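Glycerol dehydrogenase (PDB 6CSJ) probably oxidises glycerol and related polyols with NAD+ as cofactor, and in this doubly substituted form has acquired D-lactate dehydrogenase activity. Local coordinates at residues A[114-118]-A[156-160]; A[118-124]-A[237-243]; A[163-167]-A[268-273]; A[207-211]-A[295-299]; A[263-269]-A[311-315]. The protein carries 2 engineered substitutions. One frame throughout, in Å; residues are numbered along the deposited sequence.

Contact 1. Residues A[114-118]-A[156-160]; sequences APTIA and VIASA
Ile157 (chi1 m, chi2 t) lies across residues 115-118, one branch covering the backbone from Pro115 to Ile117 as the strand gives way to loop and the other reaching Ala118. Ile157 CG1 is 3.8 Å from Pro115 O and 4.0 Å from Ile117 N, and Ile157 CG2 is 4.1 Å from Ala118 CB. The CA atoms of Ile117 and Ile157 stand 4.9 Å apart, close enough for a CA-H...O contact from Ile157 CA to Thr116 O (3.5 Å, nearly linear). No conventional hydrogen bond crosses. Thr116 CG2 meets Val156 CG1 at 4.1 Å, and Ile117 CG2 meets Ala160 CB at 3.9 Å. Segment 156-160 is held internally: Val156 O accepts from Ser159 N (3.1 Å) and Ser159 OG (2.9 Å), and Ile157 O from Ala160 N (3.1 Å). The contact joins the C-terminal end of strand 111-115, in the parallel sheet, to the short helix after the adjacent strand 149-153, with helix 38-51 against Thr116 and Val156 and helix 162-173 against Ile117 and Ala118.

Contact 2. Residues A[118-124]-A[237-243]; sequences ASTNAPT and NTYLSGI. Engineered in segment 118-124: Asn121 (natural residue Asp).
This buried contact lies near the centre of the chain, where the loop leaving strand 111-115 meets helix 228-248 in the region between the sheet domain and the helical domain. The CA atoms of Asn121 and Gly242 are 4.7 Å apart. Asn121, an engineered replacement for the natural Asp, points toward the helix with chi1 p and donates from ND2 to Ser241 OG at 3.0 Å; Ser241 OG is also bonded to Thr175. One end of the loop is tied by Asn237 ND2, which donates to Ala118 O at 3.1 Å, while Asn237 OD1 is taken up by Gln210. Around Asn121, Thr120 OG1 accepts from Ala122 N at 3.1 Å, an ST turn leading into the helical phi/psi of residues 122-124. The backbone Asn121 N bonds Asp171, whose equivalent in related iron-containing-type dehydrogenases is a metal ligand, so the substitution probably lies beside the active site. The helix itself carries a wider pi-type turn at 237-240. Thr124 packs so closely, OG1 being 3.3 Å from Gly242 CA, that a side chain at 242 would clash. Water 1 accepts from Thr124 N (2.9 Å) and donates to Thr238 O (3.0 Å) and, weakly, to Asn121 O (3.0 Å). Thr124 CG2 meets Thr238 CG2 at 4.2 Å, and Pro123 CB lies 4.3 Å from that same Thr238 methyl.

Contact 3. Residues A[163-167]-A[268-273]; sequences RLLVS and HMYHGE
Arg163, its chain extended (chi1 to chi3 all t) from the exposed flank of helix 162-173, makes a two-pronged salt bridge with Glu273: NE donates to Glu273 OE2 at 2.9 Å and NH2 to Glu273 OE1 at 2.9 Å. Both carboxylate oxygens have a second donor. Tyr270 N gives its hydrogen to Glu273 OE1 at 2.9 Å, and water 3 donates to Glu273 OE2 at 2.5 Å while donating also to Arg163 O at 2.9 Å. Tyr270 is the N-cap of helix 271-285, so the Tyr270 N to Glu273 bond supplies one half of a capping box. The reciprocal acceptor for the first turn comes instead from the other helix, where Ser167 OG, with chi1 t, takes a weak hydrogen bond from Glu273 N at 3.3 Å. The backbones are nearest at Ser167 and Gly272, CA to CA 4.6 Å, and Gly272 CA makes a CA-H...O contact of 3.2 Å to Ser167 O; a CB on Gly272 would strike that oxygen. The Tyr270 ring, chi1 m, is sandwiched: the guanidinium of Arg163 lies over one face, with NE 3.5 Å from Tyr270 CE2, and Leu164 CD2 makes a CH-pi contact over the opposite face, 4.1 Å from the ring centroid. The next residue, His271, meets the rings of His254 and His257; His254 and His271 probably belong to the metal site found in relatives.

Contact 4. Residues A[207-211]-A[295-299]; sequences YDTQI and EVVSF
Both segments are regular helix. The axes of these segments are 11.3 Å apart at closest, with 48° between their N-to-C directions, and the backbones come nearest at Ile211 and Phe299, CA to CA 6.4 Å; toward the Tyr207 end larger side chains span the gap. Tyr207, chi1 t, extends across and its OH donates to Glu295 OE2 at 2.7 Å, the carboxylate arriving on an extended chain (chi1 and chi2 both t). Val296 CG2 sits at the edge of the Tyr207 ring, 4.2 Å from Tyr207 CE1. Further along, Ile211 (m, m) puts CD1 3.7 Å from Phe299 CB, and the Phe299 ring brings CE1 to 3.1 Å from Gln210 O. The Gln210 amide itself turns to Asn237 on helix 228-248. Helices 197-221 and 290-303 thus pack within the helical domain, with Leu173 of helix 162-173 against both Tyr207 and Phe299. The one hydrogen bond across the segments goes to exposed Glu295, while Val296, Ile211 and Phe299 make apolar contact, so the bond adds direction to a mostly apolar interface.

Contact 5. Residues A[263-269]-A[311-315]; sequences LEETHHM and DLGVK
Met269, all three chi angles m, curls over residues 311-312 and brings its CE to 3.4 Å from Asp311 O and its CG to 4.2 Å from Leu312 CD2. Thr266, chi1 p, sets its CG2 3.9 Å from Leu312 CB and 3.8 Å from Val314 CG2; the latter methyl also meets Leu263 CD1 at 3.9 Å. His268 takes chi1 p, which swings the ring back so that ND1 donates a weak hydrogen bond to Glu265 O (2.7 Å) and CE1 comes to 4.1 Å from Gly313 CA. Gly313 has positive phi (96/-2), and a CB there would strike both His268 CE1 and Glu265 O. The backbones are nearest at Glu265-Gly313 and Thr266-Leu312, each 5.4 Å between CA atoms, without any cross-segment hydrogen bond. A 3-10 turn at 264-266 runs into a type I turn, Thr266 to Met269. These two loops pack together between helices, helix 319-329 touching Leu263 and helix 271-285 touching Leu312.

Overall arrangement
Contacts 1, 2 and 3 are mutual neighbours, their centres 13 to 14 Å apart. Contact 1 sits at the C-terminal end of strand 111-115, an inner strand of the parallel sheet; contact 2 shares Ala118 with it, where the loop leaving that strand packs against helix 228-248. Helix 162-173, of contact 3, packs on both. Contact 4, about 17 Å from contact 2 between centres, joins it through Asn237 and Gln210 on successive helices. Contact 5, about 25 Å from contact 1 between centres, shares His268 and Met269 with contact 3. Contact 1 closes before contacts 3, 4 and 5 open. Contacts 1 and 2 join sheet domain to helices; 3, 4 and 5 tie the helical domain together, the probable active site lying beside contacts 2 and 3.

Contact 1. Residues A[114-118]-A[156-160]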
# COMPACT_ATOMS: atom_id res chain seq x y z
N ALA A 114 -4.88 3.36 -11.59
CA ALA A 114 -3.76 4.20 -11.99
C ALA A 114 -3.43 5.15 -10.85
O ALA A 114 -3.92 6.27 -10.83
CB ALA A 114 -4.11 4.95 -13.27
N PRO A 115 -2.60 4.70 -9.89
CA PRO A 115 -2.25 5.57 -8.77
C PRO A 115 -1.45 6.78 -9.22
O PRO A 115 -0.65 6.68 -10.16
CB PRO A 115 -1.38 4.68 -7.86
CG PRO A 115 -1.56 3.30 -8.35
CD PRO A 115 -1.93 3.39 -9.80
N THR A 116 -1.72 7.92 -8.59
CA THR A 116 -0.96 9.14 -8.79
C THR A 116 0.14 9.31 -7.73
O THR A 116 0.86 10.32 -7.74
CB THR A 116 -1.89 10.36 -8.77
OG1 THR A 116 -2.62 10.36 -7.55
CG2 THR A 116 -2.85 10.31 -9.93
N ILE A 117 0.23 8.35 -6.81
CA ILE A 117 1.26 8.31 -5.77
C ILE A 117 1.66 6.84 -5.59
O ILE A 117 0.92 5.94 -5.99
CB ILE A 117 0.75 8.88 -4.42
CG1 ILE A 117 -0.32 7.95 -3.79
CG2 ILE A 117 0.26 10.32 -4.61
CD1 ILE A 117 -1.17 8.56 -2.69
N ALA A 118 2.82 6.62 -4.98
CA ALA A 118 3.33 5.26 -4.74
C ALA A 118 3.71 5.15 -3.26
O ALA A 118 4.87 4.97 -2.91
CB ALA A 118 4.51 4.97 -5.64
N VAL A 156 3.77 11.51 -13.57
CA VAL A 156 2.73 12.03 -12.68
C VAL A 156 3.09 11.74 -11.21
O VAL A 156 2.99 12.64 -10.38
CB VAL A 156 1.34 11.47 -13.03
CG1 VAL A 156 0.31 11.85 -11.96
CG2 VAL A 156 0.91 11.96 -14.40
N ILE A 157 3.54 10.52 -10.92
CA ILE A 157 3.88 10.11 -9.55
C ILE A 157 5.00 10.94 -8.94
O ILE A 157 4.94 11.30 -7.76
CB ILE A 157 4.21 8.60 -9.47
CG1 ILE A 157 2.95 7.76 -9.72
CG2 ILE A 157 4.82 8.21 -8.11
CD1 ILE A 157 3.23 6.37 -10.22
N ALA A 158 6.01 11.26 -9.75
CA ALA A 158 7.13 12.07 -9.28
C ALA A 158 6.73 13.50 -8.89
O ALA A 158 7.43 14.13 -8.10
CB ALA A 158 8.25 12.08 -10.32
N SER A 159 5.62 14.02 -9.42
CA SER A 159 5.12 15.35 -9.02
C SER A 159 4.54 15.40 -7.59
O SER A 159 4.37 16.49 -7.03
CB SER A 159 4.09 15.90 -10.02
OG SER A 159 2.78 15.45 -9.72
N ALA A 160 4.23 14.24 -7.00
CA ALA A 160 3.79 14.17 -5.59
C ALA A 160 4.92 14.53 -4.61
O ALA A 160 6.08 14.39 -4.95
CB ALA A 160 3.25 12.78 -5.27

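Contact 2. Residues A[118-124]-A[237-243]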
# COMPACT_ATOMS: atom_id res chain seq x y z
N ALA A 118 2.82 6.62 -4.98
CA ALA A 118 3.33 5.26 -4.74
C ALA A 118 3.71 5.15 -3.26
O ALA A 118 4.87 4.97 -2.91
CB ALA A 118 4.51 4.97 -5.64
N SER A 119 2.68 5.26 -2.42
CA SER A 119 2.81 5.36 -0.96
C SER A 119 2.34 4.13 -0.17
O SER A 119 2.55 4.07 1.04
CB SER A 119 2.00 6.58 -0.49
OG SER A 119 0.63 6.41 -0.83
N THR A 120 1.67 3.19 -0.83
CA THR A 120 1.28 1.94 -0.16
C THR A 120 1.34 0.80 -1.17
O THR A 120 1.45 1.02 -2.38
CB THR A 120 -0.15 1.99 0.47
OG1 THR A 120 -1.17 1.75 -0.54
CG2 THR A 120 -0.46 3.34 1.19
N ASN A 121 1.23 -0.43 -0.67
CA ASN A 121 1.14 -1.61 -1.52
C ASN A 121 -0.31 -2.08 -1.79
O ASN A 121 -0.52 -3.19 -2.27
CB ASN A 121 2.02 -2.75 -0.96
CG ASN A 121 1.59 -3.21 0.42
OD1 ASN A 121 0.52 -2.88 0.90
ND2 ASN A 121 2.45 -3.98 1.07
N ALA A 122 -1.29 -1.22 -1.52
CA ALA A 122 -2.72 -1.55 -1.76
C ALA A 122 -3.16 -1.68 -3.24
O ALA A 122 -4.01 -2.51 -3.52
CB ALA A 122 -3.61 -0.53 -1.06
N PRO A 123 -2.59 -0.86 -4.17
CA PRO A 123 -3.12 -0.81 -5.54
C PRO A 123 -3.30 -2.13 -6.27
O PRO A 123 -4.34 -2.33 -6.91
CB PRO A 123 -2.10 0.05 -6.26
CG PRO A 123 -1.70 1.03 -5.22
CD PRO A 123 -1.60 0.22 -3.96
N THR A 124 -2.35 -3.05 -6.14
CA THR A 124 -2.43 -4.34 -6.84
C THR A 124 -3.39 -5.33 -6.18
O THR A 124 -3.68 -6.37 -6.78
CB THR A 124 -1.05 -5.04 -6.88
OG1 THR A 124 -0.54 -5.17 -5.54
CG2 THR A 124 -0.08 -4.24 -7.73
N ASN A 237 7.70 -0.59 -4.42
CA ASN A 237 6.60 -0.09 -3.59
C ASN A 237 5.23 -0.62 -4.00
O ASN A 237 4.33 -0.67 -3.16
CB ASN A 237 6.55 1.44 -3.62
CG ASN A 237 7.67 2.09 -2.81
OD1 ASN A 237 8.59 1.41 -2.34
ND2 ASN A 237 7.59 3.41 -2.65
N THR A 238 5.06 -1.00 -5.26
CA THR A 238 3.75 -1.34 -5.81
C THR A 238 3.63 -2.82 -6.18
O THR A 238 2.88 -3.56 -5.55
CB THR A 238 3.43 -0.44 -7.01
OG1 THR A 238 3.70 0.93 -6.66
CG2 THR A 238 1.96 -0.56 -7.40
N TYR A 239 4.36 -3.27 -7.19
CA TYR A 239 4.21 -4.66 -7.61
C TYR A 239 4.86 -5.62 -6.63
O TYR A 239 4.19 -6.48 -6.08
CB TYR A 239 4.75 -4.89 -9.02
CG TYR A 239 4.35 -6.23 -9.58
CD1 TYR A 239 3.09 -6.41 -10.13
CD2 TYR A 239 5.20 -7.33 -9.56
CE1 TYR A 239 2.66 -7.63 -10.62
CE2 TYR A 239 4.79 -8.57 -10.08
CZ TYR A 239 3.50 -8.70 -10.61
OH TYR A 239 3.04 -9.89 -11.12
N LEU A 240 6.16 -5.45 -6.39
CA LEU A 240 6.93 -6.39 -5.57
C LEU A 240 6.35 -6.50 -4.16
O LEU A 240 6.13 -7.62 -3.66
CB LEU A 240 8.40 -5.96 -5.46
CG LEU A 240 9.23 -5.75 -6.72
CD1 LEU A 240 10.68 -5.44 -6.36
CD2 LEU A 240 9.13 -6.97 -7.64
N SER A 241 6.12 -5.35 -3.52
CA SER A 241 5.53 -5.30 -2.19
C SER A 241 4.05 -5.75 -2.19
O SER A 241 3.60 -6.36 -1.22
CB SER A 241 5.61 -3.88 -1.63
OG SER A 241 5.05 -3.80 -0.33
N GLY A 242 3.31 -5.43 -3.25
CA GLY A 242 1.92 -5.83 -3.40
C GLY A 242 1.73 -7.34 -3.49
O GLY A 242 0.94 -7.91 -2.73
N ILE A 243 2.45 -7.98 -4.40
CA ILE A 243 2.40 -9.44 -4.54
C ILE A 243 3.05 -10.09 -3.31
O ILE A 243 2.54 -11.09 -2.78
CB ILE A 243 3.09 -9.96 -5.84
CG1 ILE A 243 2.55 -9.26 -7.10
CG2 ILE A 243 2.93 -11.48 -5.97
CD1 ILE A 243 1.04 -9.12 -7.17
O HOH W 1 0.20 -2.35 -5.07
O HOH W 2 -1.47 -7.54 -4.11

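Contact 3. Residues A[163-167]-A[268-273]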
# COMPACT_ATOMS: atom_id res chain seq x y z
N ARG A 163 7.75 12.86 0.61
CA ARG A 163 7.26 12.19 1.82
C ARG A 163 6.38 10.98 1.51
O ARG A 163 6.45 9.96 2.21
CB ARG A 163 6.48 13.18 2.70
CG ARG A 163 6.12 12.59 4.05
CD ARG A 163 5.32 13.53 4.91
NE ARG A 163 4.89 12.82 6.11
CZ ARG A 163 3.88 13.18 6.90
NH1 ARG A 163 3.16 14.26 6.65
NH2 ARG A 163 3.59 12.43 7.97
N LEU A 164 5.54 11.10 0.48
CA LEU A 164 4.66 10.01 0.06
C LEU A 164 5.41 8.83 -0.56
O LEU A 164 5.03 7.68 -0.34
CB LEU A 164 3.57 10.52 -0.89
CG LEU A 164 2.44 11.34 -0.23
CD1 LEU A 164 1.65 12.11 -1.28
CD2 LEU A 164 1.51 10.44 0.60
N LEU A 165 6.46 9.10 -1.34
CA LEU A 165 7.27 8.02 -1.92
C LEU A 165 8.03 7.29 -0.81
O LEU A 165 8.11 6.06 -0.81
CB LEU A 165 8.25 8.55 -2.97
CG LEU A 165 8.97 7.46 -3.78
CD1 LEU A 165 8.02 6.74 -4.73
CD2 LEU A 165 10.14 8.04 -4.55
N VAL A 166 8.57 8.07 0.13
CA VAL A 166 9.30 7.54 1.29
C VAL A 166 8.37 6.69 2.15
O VAL A 166 8.75 5.59 2.58
CB VAL A 166 9.94 8.68 2.12
CG1 VAL A 166 10.48 8.16 3.45
CG2 VAL A 166 11.07 9.33 1.33
N SER A 167 7.14 7.17 2.38
CA SER A 167 6.15 6.39 3.11
C SER A 167 5.88 5.03 2.43
O SER A 167 5.74 4.02 3.12
CB SER A 167 4.84 7.17 3.26
OG SER A 167 3.98 6.53 4.20
N HIS A 268 -1.82 11.63 12.24
CA HIS A 268 -1.21 12.49 11.21
C HIS A 268 -0.08 11.80 10.40
O HIS A 268 0.36 12.34 9.39
CB HIS A 268 -0.73 13.82 11.82
CG HIS A 268 0.61 13.75 12.47
ND1 HIS A 268 0.80 13.24 13.74
CD2 HIS A 268 1.84 14.14 12.04
CE1 HIS A 268 2.09 13.32 14.06
NE2 HIS A 268 2.73 13.86 13.04
N MET A 269 0.40 10.64 10.85
CA MET A 269 1.42 9.88 10.11
C MET A 269 0.76 8.97 9.08
O MET A 269 -0.32 8.43 9.32
CB MET A 269 2.25 9.00 11.06
CG MET A 269 2.91 9.74 12.22
SD MET A 269 4.01 11.08 11.73
CE MET A 269 5.36 10.20 10.95
N TYR A 270 1.42 8.81 7.94
CA TYR A 270 0.89 7.96 6.87
C TYR A 270 1.08 6.48 7.18
O TYR A 270 1.84 6.10 8.07
CB TYR A 270 1.54 8.30 5.52
CG TYR A 270 1.31 9.74 5.07
CD1 TYR A 270 0.03 10.30 5.07
CD2 TYR A 270 2.36 10.52 4.62
CE1 TYR A 270 -0.17 11.62 4.67
CE2 TYR A 270 2.17 11.82 4.20
CZ TYR A 270 0.90 12.36 4.22
OH TYR A 270 0.68 13.66 3.82
N HIS A 271 0.36 5.66 6.43
CA HIS A 271 0.31 4.20 6.59
C HIS A 271 1.71 3.59 6.64
O HIS A 271 2.06 2.94 7.62
CB HIS A 271 -0.53 3.61 5.44
CG HIS A 271 -0.83 2.15 5.57
ND1 HIS A 271 -2.03 1.67 6.04
CD2 HIS A 271 -0.09 1.05 5.23
CE1 HIS A 271 -2.02 0.34 6.01
NE2 HIS A 271 -0.85 -0.05 5.52
N GLY A 272 2.52 3.84 5.62
CA GLY A 272 3.84 3.20 5.51
C GLY A 272 4.87 3.69 6.51
O GLY A 272 5.80 2.94 6.87
N GLU A 273 4.72 4.92 6.97
CA GLU A 273 5.56 5.47 8.04
C GLU A 273 5.35 4.68 9.33
O GLU A 273 6.31 4.31 10.00
CB GLU A 273 5.26 6.96 8.25
CG GLU A 273 5.68 7.83 7.06
CD GLU A 273 5.22 9.28 7.15
OE1 GLU A 273 4.19 9.57 7.80
OE2 GLU A 273 5.89 10.13 6.53
O HOH W 3 7.61 9.43 4.84

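Contact 4. Residues A[207-211]-A[295-299]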
# COMPACT_ATOMS: atom_id res chain seq x y z
N TYR A 207 12.62 -5.92 -0.47
CA TYR A 207 13.50 -5.46 0.62
C TYR A 207 14.87 -5.01 0.10
O TYR A 207 15.32 -3.91 0.41
CB TYR A 207 13.69 -6.56 1.69
CG TYR A 207 14.64 -6.13 2.79
CD1 TYR A 207 14.26 -5.18 3.75
CD2 TYR A 207 15.96 -6.60 2.84
CE1 TYR A 207 15.13 -4.77 4.74
CE2 TYR A 207 16.84 -6.19 3.83
CZ TYR A 207 16.43 -5.27 4.77
OH TYR A 207 17.31 -4.85 5.73
N ASP A 208 15.52 -5.87 -0.67
CA ASP A 208 16.83 -5.57 -1.25
C ASP A 208 16.83 -4.29 -2.09
O ASP A 208 17.80 -3.52 -2.03
CB ASP A 208 17.31 -6.72 -2.14
CG ASP A 208 17.65 -7.98 -1.36
OD1 ASP A 208 17.76 -7.93 -0.13
OD2 ASP A 208 17.81 -9.04 -2.00
N THR A 209 15.76 -4.07 -2.84
CA THR A 209 15.61 -2.87 -3.67
C THR A 209 15.49 -1.61 -2.80
O THR A 209 16.07 -0.59 -3.13
CB THR A 209 14.40 -2.98 -4.65
OG1 THR A 209 14.53 -4.16 -5.45
CG2 THR A 209 14.33 -1.77 -5.56
N GLN A 210 14.77 -1.69 -1.68
CA GLN A 210 14.68 -0.55 -0.76
C GLN A 210 16.06 -0.16 -0.24
O GLN A 210 16.43 1.01 -0.30
CB GLN A 210 13.74 -0.82 0.42
CG GLN A 210 12.30 -1.12 0.06
CD GLN A 210 11.63 -0.03 -0.76
OE1 GLN A 210 11.89 1.16 -0.56
NE2 GLN A 210 10.75 -0.43 -1.69
N ILE A 211 16.83 -1.15 0.22
CA ILE A 211 18.16 -0.92 0.80
C ILE A 211 19.12 -0.32 -0.24
O ILE A 211 19.78 0.68 0.02
CB ILE A 211 18.76 -2.22 1.44
CG1 ILE A 211 17.87 -2.76 2.58
CG2 ILE A 211 20.19 -2.01 1.95
CD1 ILE A 211 17.50 -1.75 3.65
N GLU A 295 20.74 -2.59 9.91
CA GLU A 295 20.51 -2.31 8.49
C GLU A 295 19.15 -1.60 8.26
O GLU A 295 19.09 -0.65 7.49
CB GLU A 295 20.62 -3.58 7.65
CG GLU A 295 20.40 -3.37 6.16
CD GLU A 295 20.75 -4.57 5.32
OE1 GLU A 295 21.94 -4.69 4.95
OE2 GLU A 295 19.86 -5.38 5.02
N VAL A 296 18.10 -2.05 8.96
CA VAL A 296 16.78 -1.42 8.86
C VAL A 296 16.75 -0.02 9.46
O VAL A 296 16.23 0.91 8.84
CB VAL A 296 15.68 -2.31 9.53
CG1 VAL A 296 14.36 -1.55 9.66
CG2 VAL A 296 15.47 -3.57 8.70
N VAL A 297 17.29 0.13 10.67
CA VAL A 297 17.27 1.43 11.34
C VAL A 297 18.09 2.44 10.54
O VAL A 297 17.68 3.59 10.38
CB VAL A 297 17.80 1.35 12.79
CG1 VAL A 297 17.89 2.73 13.43
CG2 VAL A 297 16.89 0.44 13.63
N SER A 298 19.24 1.99 10.02
CA SER A 298 20.13 2.82 9.21
C SER A 298 19.44 3.31 7.93
O SER A 298 19.47 4.50 7.60
CB SER A 298 21.40 2.05 8.86
OG SER A 298 22.28 2.84 8.06
N PHE A 299 18.82 2.38 7.21
CA PHE A 299 18.03 2.73 6.04
C PHE A 299 16.94 3.76 6.37
O PHE A 299 16.78 4.75 5.64
CB PHE A 299 17.40 1.51 5.37
CG PHE A 299 16.41 1.87 4.32
CD1 PHE A 299 16.84 2.39 3.12
CD2 PHE A 299 15.04 1.76 4.57
CE1 PHE A 299 15.92 2.77 2.14
CE2 PHE A 299 14.12 2.14 3.60
CZ PHE A 299 14.56 2.64 2.38

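Contact 5. Residues A[263-269]-A[311-315]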
# COMPACT_ATOMS: atom_id res chain seq x y z
N LEU A 263 -3.24 5.43 19.65
CA LEU A 263 -2.49 6.67 19.90
C LEU A 263 -2.90 7.76 18.89
O LEU A 263 -2.50 7.73 17.72
CB LEU A 263 -0.99 6.40 19.83
CG LEU A 263 -0.46 5.37 20.83
CD1 LEU A 263 1.02 5.10 20.60
CD2 LEU A 263 -0.67 5.84 22.27
N GLU A 264 -3.70 8.71 19.37
CA GLU A 264 -4.27 9.80 18.55
C GLU A 264 -3.21 10.66 17.86
O GLU A 264 -3.39 11.06 16.70
CB GLU A 264 -5.19 10.69 19.42
CG GLU A 264 -4.58 11.20 20.72
CD GLU A 264 -5.58 11.28 21.88
OE1 GLU A 264 -6.39 10.35 22.11
OE2 GLU A 264 -5.52 12.30 22.56
N GLU A 265 -2.10 10.93 18.56
CA GLU A 265 -0.95 11.65 17.97
C GLU A 265 -0.38 11.02 16.68
O GLU A 265 0.27 11.72 15.91
CB GLU A 265 0.21 11.79 18.98
CG GLU A 265 -0.11 12.18 20.40
CD GLU A 265 -0.05 11.01 21.38
OE1 GLU A 265 -0.94 10.11 21.35
OE2 GLU A 265 0.86 11.01 22.21
N THR A 266 -0.59 9.72 16.45
CA THR A 266 -0.06 9.04 15.26
C THR A 266 -0.98 9.08 14.05
O THR A 266 -0.58 8.61 12.98
CB THR A 266 0.28 7.56 15.54
OG1 THR A 266 -0.93 6.81 15.70
CG2 THR A 266 1.13 7.44 16.78
N HIS A 267 -2.20 9.62 14.19
CA HIS A 267 -3.14 9.72 13.06
C HIS A 267 -2.64 10.63 11.92
O HIS A 267 -2.99 10.42 10.77
CB HIS A 267 -4.53 10.17 13.53
CG HIS A 267 -5.24 9.17 14.38
ND1 HIS A 267 -6.36 9.48 15.13
CD2 HIS A 267 -4.97 7.86 14.64
CE1 HIS A 267 -6.76 8.40 15.79
NE2 HIS A 267 -5.94 7.41 15.50
N HIS A 268 -1.82 11.63 12.24
CA HIS A 268 -1.21 12.49 11.21
C HIS A 268 -0.08 11.80 10.40
O HIS A 268 0.36 12.34 9.39
CB HIS A 268 -0.73 13.82 11.82
CG HIS A 268 0.61 13.75 12.47
ND1 HIS A 268 0.80 13.24 13.74
CD2 HIS A 268 1.84 14.14 12.04
CE1 HIS A 268 2.09 13.32 14.06
NE2 HIS A 268 2.73 13.86 13.04
N MET A 269 0.40 10.64 10.85
CA MET A 269 1.42 9.88 10.11
C MET A 269 0.76 8.97 9.08
O MET A 269 -0.32 8.43 9.32
CB MET A 269 2.25 9.00 11.06
CG MET A 269 2.91 9.74 12.22
SD MET A 269 4.01 11.08 11.73
CE MET A 269 5.36 10.20 10.95
N ASP A 311 9.12 9.79 16.78
CA ASP A 311 9.05 10.09 15.34
C ASP A 311 7.61 9.99 14.77
O ASP A 311 7.32 10.58 13.73
CB ASP A 311 9.97 9.17 14.52
CG ASP A 311 11.46 9.37 14.82
OD1 ASP A 311 11.84 10.38 15.46
OD2 ASP A 311 12.26 8.51 14.39
N LEU A 312 6.74 9.23 15.44
CA LEU A 312 5.31 9.16 15.12
C LEU A 312 4.45 10.22 15.83
O LEU A 312 3.23 10.17 15.71
CB LEU A 312 4.76 7.78 15.45
CG LEU A 312 5.45 6.57 14.84
CD1 LEU A 312 4.73 5.31 15.31
CD2 LEU A 312 5.48 6.64 13.32
N GLY A 313 5.07 11.15 16.56
CA GLY A 313 4.36 12.22 17.27
C GLY A 313 4.06 11.98 18.74
O GLY A 313 3.49 12.86 19.41
N VAL A 314 4.43 10.82 19.27
CA VAL A 314 4.14 10.45 20.66
C VAL A 314 5.19 11.09 21.57
O VAL A 314 6.33 10.65 21.61
CB VAL A 314 4.13 8.91 20.88
CG1 VAL A 314 3.71 8.57 22.30
CG2 VAL A 314 3.21 8.22 19.89
N LYS A 315 4.80 12.14 22.29
CA LYS A 315 5.72 12.90 23.15
C LYS A 315 6.06 12.20 24.46
O LYS A 315 7.15 12.41 24.98
CB LYS A 315 5.14 14.29 23.46
CG LYS A 315 4.87 15.15 22.23
CD LYS A 315 4.90 16.63 22.56
CE LYS A 315 5.01 17.46 21.31
NZ LYS A 315 4.73 18.89 21.62